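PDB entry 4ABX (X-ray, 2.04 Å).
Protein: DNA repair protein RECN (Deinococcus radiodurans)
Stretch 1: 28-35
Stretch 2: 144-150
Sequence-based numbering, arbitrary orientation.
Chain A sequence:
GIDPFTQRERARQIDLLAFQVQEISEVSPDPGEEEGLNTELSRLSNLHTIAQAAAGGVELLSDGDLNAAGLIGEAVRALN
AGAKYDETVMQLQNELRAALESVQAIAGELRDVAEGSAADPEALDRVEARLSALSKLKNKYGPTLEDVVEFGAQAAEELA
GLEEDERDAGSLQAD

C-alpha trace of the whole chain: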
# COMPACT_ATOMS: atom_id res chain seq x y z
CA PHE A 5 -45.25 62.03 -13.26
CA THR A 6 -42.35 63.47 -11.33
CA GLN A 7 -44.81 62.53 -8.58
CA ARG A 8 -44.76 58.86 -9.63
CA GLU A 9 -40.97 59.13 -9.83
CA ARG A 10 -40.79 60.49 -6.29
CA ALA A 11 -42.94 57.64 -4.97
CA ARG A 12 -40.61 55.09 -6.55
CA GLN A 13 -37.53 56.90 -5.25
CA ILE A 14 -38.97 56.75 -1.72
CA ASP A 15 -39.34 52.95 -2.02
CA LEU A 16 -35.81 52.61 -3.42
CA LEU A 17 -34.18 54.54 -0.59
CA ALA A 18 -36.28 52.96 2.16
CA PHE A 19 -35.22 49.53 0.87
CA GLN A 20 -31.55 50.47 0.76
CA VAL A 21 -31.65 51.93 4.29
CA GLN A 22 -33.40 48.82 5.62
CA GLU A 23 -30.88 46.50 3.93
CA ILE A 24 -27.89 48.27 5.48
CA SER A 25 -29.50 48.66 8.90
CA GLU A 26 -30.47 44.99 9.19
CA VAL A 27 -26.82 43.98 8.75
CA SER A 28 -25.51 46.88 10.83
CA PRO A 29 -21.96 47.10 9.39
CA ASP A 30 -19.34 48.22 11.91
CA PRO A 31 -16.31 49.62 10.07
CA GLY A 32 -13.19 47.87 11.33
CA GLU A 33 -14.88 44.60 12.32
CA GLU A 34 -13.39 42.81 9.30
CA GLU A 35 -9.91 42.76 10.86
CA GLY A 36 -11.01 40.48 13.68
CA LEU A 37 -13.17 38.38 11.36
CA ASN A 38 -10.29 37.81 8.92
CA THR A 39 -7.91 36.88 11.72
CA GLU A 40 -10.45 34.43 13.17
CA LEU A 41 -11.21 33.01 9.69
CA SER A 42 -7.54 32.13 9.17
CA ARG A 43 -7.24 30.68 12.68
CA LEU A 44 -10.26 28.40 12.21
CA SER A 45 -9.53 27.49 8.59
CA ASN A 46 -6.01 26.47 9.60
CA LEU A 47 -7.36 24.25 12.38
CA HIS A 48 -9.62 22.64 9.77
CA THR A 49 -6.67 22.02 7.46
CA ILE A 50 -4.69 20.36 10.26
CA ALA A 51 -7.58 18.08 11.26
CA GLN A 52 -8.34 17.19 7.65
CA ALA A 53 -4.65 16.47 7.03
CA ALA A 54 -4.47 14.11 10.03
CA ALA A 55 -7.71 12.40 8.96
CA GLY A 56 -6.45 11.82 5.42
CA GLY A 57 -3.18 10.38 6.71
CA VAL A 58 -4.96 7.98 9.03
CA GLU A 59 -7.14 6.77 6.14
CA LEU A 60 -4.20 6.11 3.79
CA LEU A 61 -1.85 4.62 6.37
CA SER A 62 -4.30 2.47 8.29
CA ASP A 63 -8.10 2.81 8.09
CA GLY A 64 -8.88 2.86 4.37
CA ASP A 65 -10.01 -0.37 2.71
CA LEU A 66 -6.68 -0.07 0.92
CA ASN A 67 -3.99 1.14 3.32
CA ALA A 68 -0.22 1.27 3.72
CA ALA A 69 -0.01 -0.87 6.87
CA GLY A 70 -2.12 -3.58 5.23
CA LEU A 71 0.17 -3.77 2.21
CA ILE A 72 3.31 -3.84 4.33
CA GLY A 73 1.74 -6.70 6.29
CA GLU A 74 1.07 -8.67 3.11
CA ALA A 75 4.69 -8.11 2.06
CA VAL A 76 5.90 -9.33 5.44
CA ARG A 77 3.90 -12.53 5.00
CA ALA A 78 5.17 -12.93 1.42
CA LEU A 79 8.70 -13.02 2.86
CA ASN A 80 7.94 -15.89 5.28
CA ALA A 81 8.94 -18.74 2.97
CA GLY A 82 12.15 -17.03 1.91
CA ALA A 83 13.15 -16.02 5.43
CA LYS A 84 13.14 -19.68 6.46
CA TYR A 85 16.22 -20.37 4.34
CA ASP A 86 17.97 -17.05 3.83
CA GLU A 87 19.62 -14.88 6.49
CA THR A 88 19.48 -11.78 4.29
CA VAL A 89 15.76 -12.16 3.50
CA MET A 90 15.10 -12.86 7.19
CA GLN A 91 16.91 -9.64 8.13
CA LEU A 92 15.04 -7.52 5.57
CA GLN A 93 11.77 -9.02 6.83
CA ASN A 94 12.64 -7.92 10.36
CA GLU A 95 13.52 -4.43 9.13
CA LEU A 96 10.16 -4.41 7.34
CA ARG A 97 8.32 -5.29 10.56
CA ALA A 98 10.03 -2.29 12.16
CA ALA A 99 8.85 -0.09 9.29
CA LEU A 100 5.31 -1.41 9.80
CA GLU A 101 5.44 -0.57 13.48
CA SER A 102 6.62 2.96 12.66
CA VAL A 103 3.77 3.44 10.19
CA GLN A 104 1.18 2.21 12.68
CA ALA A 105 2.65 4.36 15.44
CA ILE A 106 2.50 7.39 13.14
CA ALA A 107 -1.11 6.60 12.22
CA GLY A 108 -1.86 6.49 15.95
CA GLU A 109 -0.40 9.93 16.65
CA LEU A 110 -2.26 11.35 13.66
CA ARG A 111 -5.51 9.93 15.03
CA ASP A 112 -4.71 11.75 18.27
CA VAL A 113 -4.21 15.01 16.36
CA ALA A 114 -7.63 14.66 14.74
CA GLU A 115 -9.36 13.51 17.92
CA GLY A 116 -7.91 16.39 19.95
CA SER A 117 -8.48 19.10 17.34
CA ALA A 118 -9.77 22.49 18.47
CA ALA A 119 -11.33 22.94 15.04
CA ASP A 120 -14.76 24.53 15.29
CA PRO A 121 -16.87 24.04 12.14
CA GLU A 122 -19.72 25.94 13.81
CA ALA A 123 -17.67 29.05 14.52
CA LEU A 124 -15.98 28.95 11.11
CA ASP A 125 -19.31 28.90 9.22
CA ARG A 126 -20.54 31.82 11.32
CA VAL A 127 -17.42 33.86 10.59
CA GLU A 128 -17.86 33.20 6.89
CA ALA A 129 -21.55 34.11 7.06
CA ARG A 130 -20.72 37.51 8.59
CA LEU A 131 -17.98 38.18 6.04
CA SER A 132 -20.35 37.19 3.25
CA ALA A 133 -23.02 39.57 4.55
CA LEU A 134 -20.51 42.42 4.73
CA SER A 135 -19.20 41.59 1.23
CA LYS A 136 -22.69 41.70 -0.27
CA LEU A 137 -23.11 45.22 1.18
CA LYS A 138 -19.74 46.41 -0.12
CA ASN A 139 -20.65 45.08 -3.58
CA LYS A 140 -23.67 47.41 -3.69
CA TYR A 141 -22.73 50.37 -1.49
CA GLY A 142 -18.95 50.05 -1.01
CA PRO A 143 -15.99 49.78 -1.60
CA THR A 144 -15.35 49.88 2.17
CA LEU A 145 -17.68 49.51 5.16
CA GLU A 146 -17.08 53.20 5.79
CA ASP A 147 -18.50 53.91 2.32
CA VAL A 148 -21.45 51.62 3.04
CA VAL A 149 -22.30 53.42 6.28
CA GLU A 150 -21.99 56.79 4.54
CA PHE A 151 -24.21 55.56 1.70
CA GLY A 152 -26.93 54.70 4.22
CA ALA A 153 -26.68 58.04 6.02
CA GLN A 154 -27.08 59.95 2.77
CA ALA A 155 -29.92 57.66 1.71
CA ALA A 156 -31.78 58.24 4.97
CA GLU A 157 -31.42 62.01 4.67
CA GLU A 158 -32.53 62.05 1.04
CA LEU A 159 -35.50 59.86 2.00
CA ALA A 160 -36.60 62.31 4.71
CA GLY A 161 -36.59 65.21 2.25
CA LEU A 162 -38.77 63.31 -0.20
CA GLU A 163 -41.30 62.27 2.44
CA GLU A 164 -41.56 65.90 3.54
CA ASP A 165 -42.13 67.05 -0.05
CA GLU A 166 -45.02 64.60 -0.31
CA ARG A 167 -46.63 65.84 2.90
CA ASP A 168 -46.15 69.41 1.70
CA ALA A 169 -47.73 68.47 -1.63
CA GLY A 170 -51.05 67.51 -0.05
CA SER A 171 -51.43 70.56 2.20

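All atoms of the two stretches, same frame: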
# COMPACT_ATOMS: atom_id res chain seq x y z
N SER A 28 -26.19 46.03 9.86
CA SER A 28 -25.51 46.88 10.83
C SER A 28 -23.98 46.78 10.75
O SER A 28 -23.33 46.38 11.71
CB SER A 28 -26.00 46.57 12.24
OG SER A 28 -25.42 47.46 13.18
N PRO A 29 -23.41 47.16 9.60
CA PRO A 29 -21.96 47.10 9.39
C PRO A 29 -21.20 48.01 10.35
O PRO A 29 -21.55 49.18 10.52
CB PRO A 29 -21.79 47.58 7.94
CG PRO A 29 -23.03 48.37 7.65
CD PRO A 29 -24.11 47.67 8.40
N ASP A 30 -20.15 47.47 10.96
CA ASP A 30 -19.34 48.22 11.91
C ASP A 30 -17.92 48.34 11.37
O ASP A 30 -17.10 47.43 11.55
CB ASP A 30 -19.35 47.53 13.27
CG ASP A 30 -18.41 48.17 14.27
OD1 ASP A 30 -18.09 49.37 14.14
OD2 ASP A 30 -17.98 47.46 15.21
N PRO A 31 -17.62 49.46 10.71
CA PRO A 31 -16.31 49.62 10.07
C PRO A 31 -15.19 49.19 11.01
O PRO A 31 -15.18 49.57 12.18
CB PRO A 31 -16.24 51.12 9.79
CG PRO A 31 -17.68 51.53 9.62
CD PRO A 31 -18.44 50.69 10.60
N GLY A 32 -14.26 48.38 10.50
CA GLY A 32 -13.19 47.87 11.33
C GLY A 32 -13.36 46.42 11.76
O GLY A 32 -12.37 45.73 12.02
N GLU A 33 -14.60 45.95 11.83
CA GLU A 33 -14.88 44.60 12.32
C GLU A 33 -14.26 43.49 11.46
O GLU A 33 -14.09 42.36 11.92
CB GLU A 33 -16.39 44.36 12.46
CG GLU A 33 -17.14 44.18 11.12
CD GLU A 33 -18.62 43.87 11.31
OE1 GLU A 33 -18.94 42.78 11.83
OE2 GLU A 33 -19.46 44.72 10.96
N GLU A 34 -13.91 43.82 10.22
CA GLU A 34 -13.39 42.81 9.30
C GLU A 34 -12.00 42.32 9.67
O GLU A 34 -11.60 41.21 9.29
CB GLU A 34 -13.41 43.31 7.85
CG GLU A 34 -14.80 43.41 7.26
CD GLU A 34 -14.83 44.15 5.93
OE1 GLU A 34 -14.27 45.27 5.85
OE2 GLU A 34 -15.41 43.60 4.97
N GLU A 35 -11.25 43.15 10.41
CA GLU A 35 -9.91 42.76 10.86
C GLU A 35 -9.97 41.53 11.76
O GLU A 35 -9.24 40.56 11.54
CB GLU A 35 -9.21 43.90 11.60
CG GLU A 35 -7.82 43.51 12.09
CD GLU A 35 -7.21 44.50 13.06
OE1 GLU A 35 -7.92 45.44 13.48
OE2 GLU A 35 -6.02 44.33 13.41
N THR A 144 -15.64 50.25 0.79
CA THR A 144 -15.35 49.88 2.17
C THR A 144 -16.60 49.98 3.03
O THR A 144 -17.60 50.57 2.61
CB THR A 144 -14.26 50.78 2.78
OG1 THR A 144 -14.77 52.11 2.91
CG2 THR A 144 -13.02 50.80 1.89
N LEU A 145 -16.55 49.42 4.24
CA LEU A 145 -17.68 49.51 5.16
C LEU A 145 -17.96 50.96 5.53
O LEU A 145 -19.11 51.33 5.76
CB LEU A 145 -17.45 48.68 6.42
CG LEU A 145 -17.40 47.16 6.22
CD1 LEU A 145 -17.21 46.44 7.55
CD2 LEU A 145 -18.67 46.66 5.50
N GLU A 146 -16.91 51.77 5.59
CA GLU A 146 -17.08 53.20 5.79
C GLU A 146 -17.98 53.78 4.70
O GLU A 146 -18.92 54.52 5.00
CB GLU A 146 -15.72 53.93 5.79
CG GLU A 146 -14.88 53.73 7.05
CD GLU A 146 -13.94 52.53 6.97
OE1 GLU A 146 -14.20 51.59 6.19
OE2 GLU A 146 -12.93 52.52 7.72
N ASP A 147 -17.69 53.44 3.45
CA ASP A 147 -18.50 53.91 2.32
C ASP A 147 -19.94 53.44 2.46
O ASP A 147 -20.88 54.19 2.17
CB ASP A 147 -17.92 53.44 0.98
CG ASP A 147 -16.59 54.08 0.65
OD1 ASP A 147 -16.52 55.33 0.58
OD2 ASP A 147 -15.60 53.34 0.47
N VAL A 148 -20.12 52.19 2.88
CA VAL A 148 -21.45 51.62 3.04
C VAL A 148 -22.26 52.39 4.09
O VAL A 148 -23.45 52.67 3.89
CB VAL A 148 -21.38 50.14 3.47
CG1 VAL A 148 -22.78 49.56 3.61
CG2 VAL A 148 -20.56 49.32 2.47
N VAL A 149 -21.62 52.70 5.21
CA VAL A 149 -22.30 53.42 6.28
C VAL A 149 -22.68 54.82 5.80
O VAL A 149 -23.80 55.29 6.02
CB VAL A 149 -21.42 53.50 7.54
CG1 VAL A 149 -21.99 54.52 8.53
CG2 VAL A 149 -21.30 52.12 8.19
N GLU A 150 -21.74 55.48 5.12
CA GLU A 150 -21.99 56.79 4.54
C GLU A 150 -23.15 56.74 3.54
O GLU A 150 -24.04 57.60 3.56
CB GLU A 150 -20.72 57.33 3.87
CG GLU A 150 -20.91 58.63 3.09
CD GLU A 150 -21.20 59.82 3.99
OE1 GLU A 150 -21.02 59.71 5.22
OE2 GLU A 150 -21.60 60.88 3.46
O HOH W 1 -14.13 47.67 4.70

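The contact sets a proline-rich loop against the first two turns of a helix, and no direct hydrogen bond crosses it; packing and one water do the work. Leu145 is the centre. It is buried, its CB points toward the loop, and with chi1 m and chi2 t, a common helical leucine rotamer, it sends its two methyls to different neighbours: CD2 lies 4.1 Å from Pro29 CB, while CD1 lies 4.2 Å from Glu33 CG and 3.6 Å from Glu34 OE1. Its CB packs on the second proline, 3.9 Å from Pro31 CA.

One turn along the helix, Val149 takes chi1 t, which places CG2 near both rings, 4.2 Å from Pro29 CG and 3.9 Å from Pro31 CG. Val148, also t, adds CG1 at 4.2 Å from Pro29 CG. Rigid rings thus meet short branched side chains. At the margin, Glu146 points sideways from its CA, but chi2 near 90° bends the chain back so that its CD comes 3.9 Å from Pro31 CB.

The loop holds its own shape. A type II turn runs from Asp30 to Glu33, closed by Glu33 N to Asp30 O at 2.9 Å; Gly32, at phi 103°, occupies a position where a CB would jam against the preceding carbonyl O. Glu33, with chi1 p and an extended chi2, reaches back so that OE2 accepts from Asp30 N at 2.8 Å, leaving its aliphatic CG against Leu145.

The helix start is capped from within. Thr144, chi1 p, caps it: OG1 accepts from Asp147 N at 3.3 Å, and Asp147 OD2 answers by accepting from Thr144 N at 3.1 Å. Leu145 N is served across the contact by a water, whose O it reaches at 3.0 Å and which donates to Glu34 OE1 at 2.7 Å.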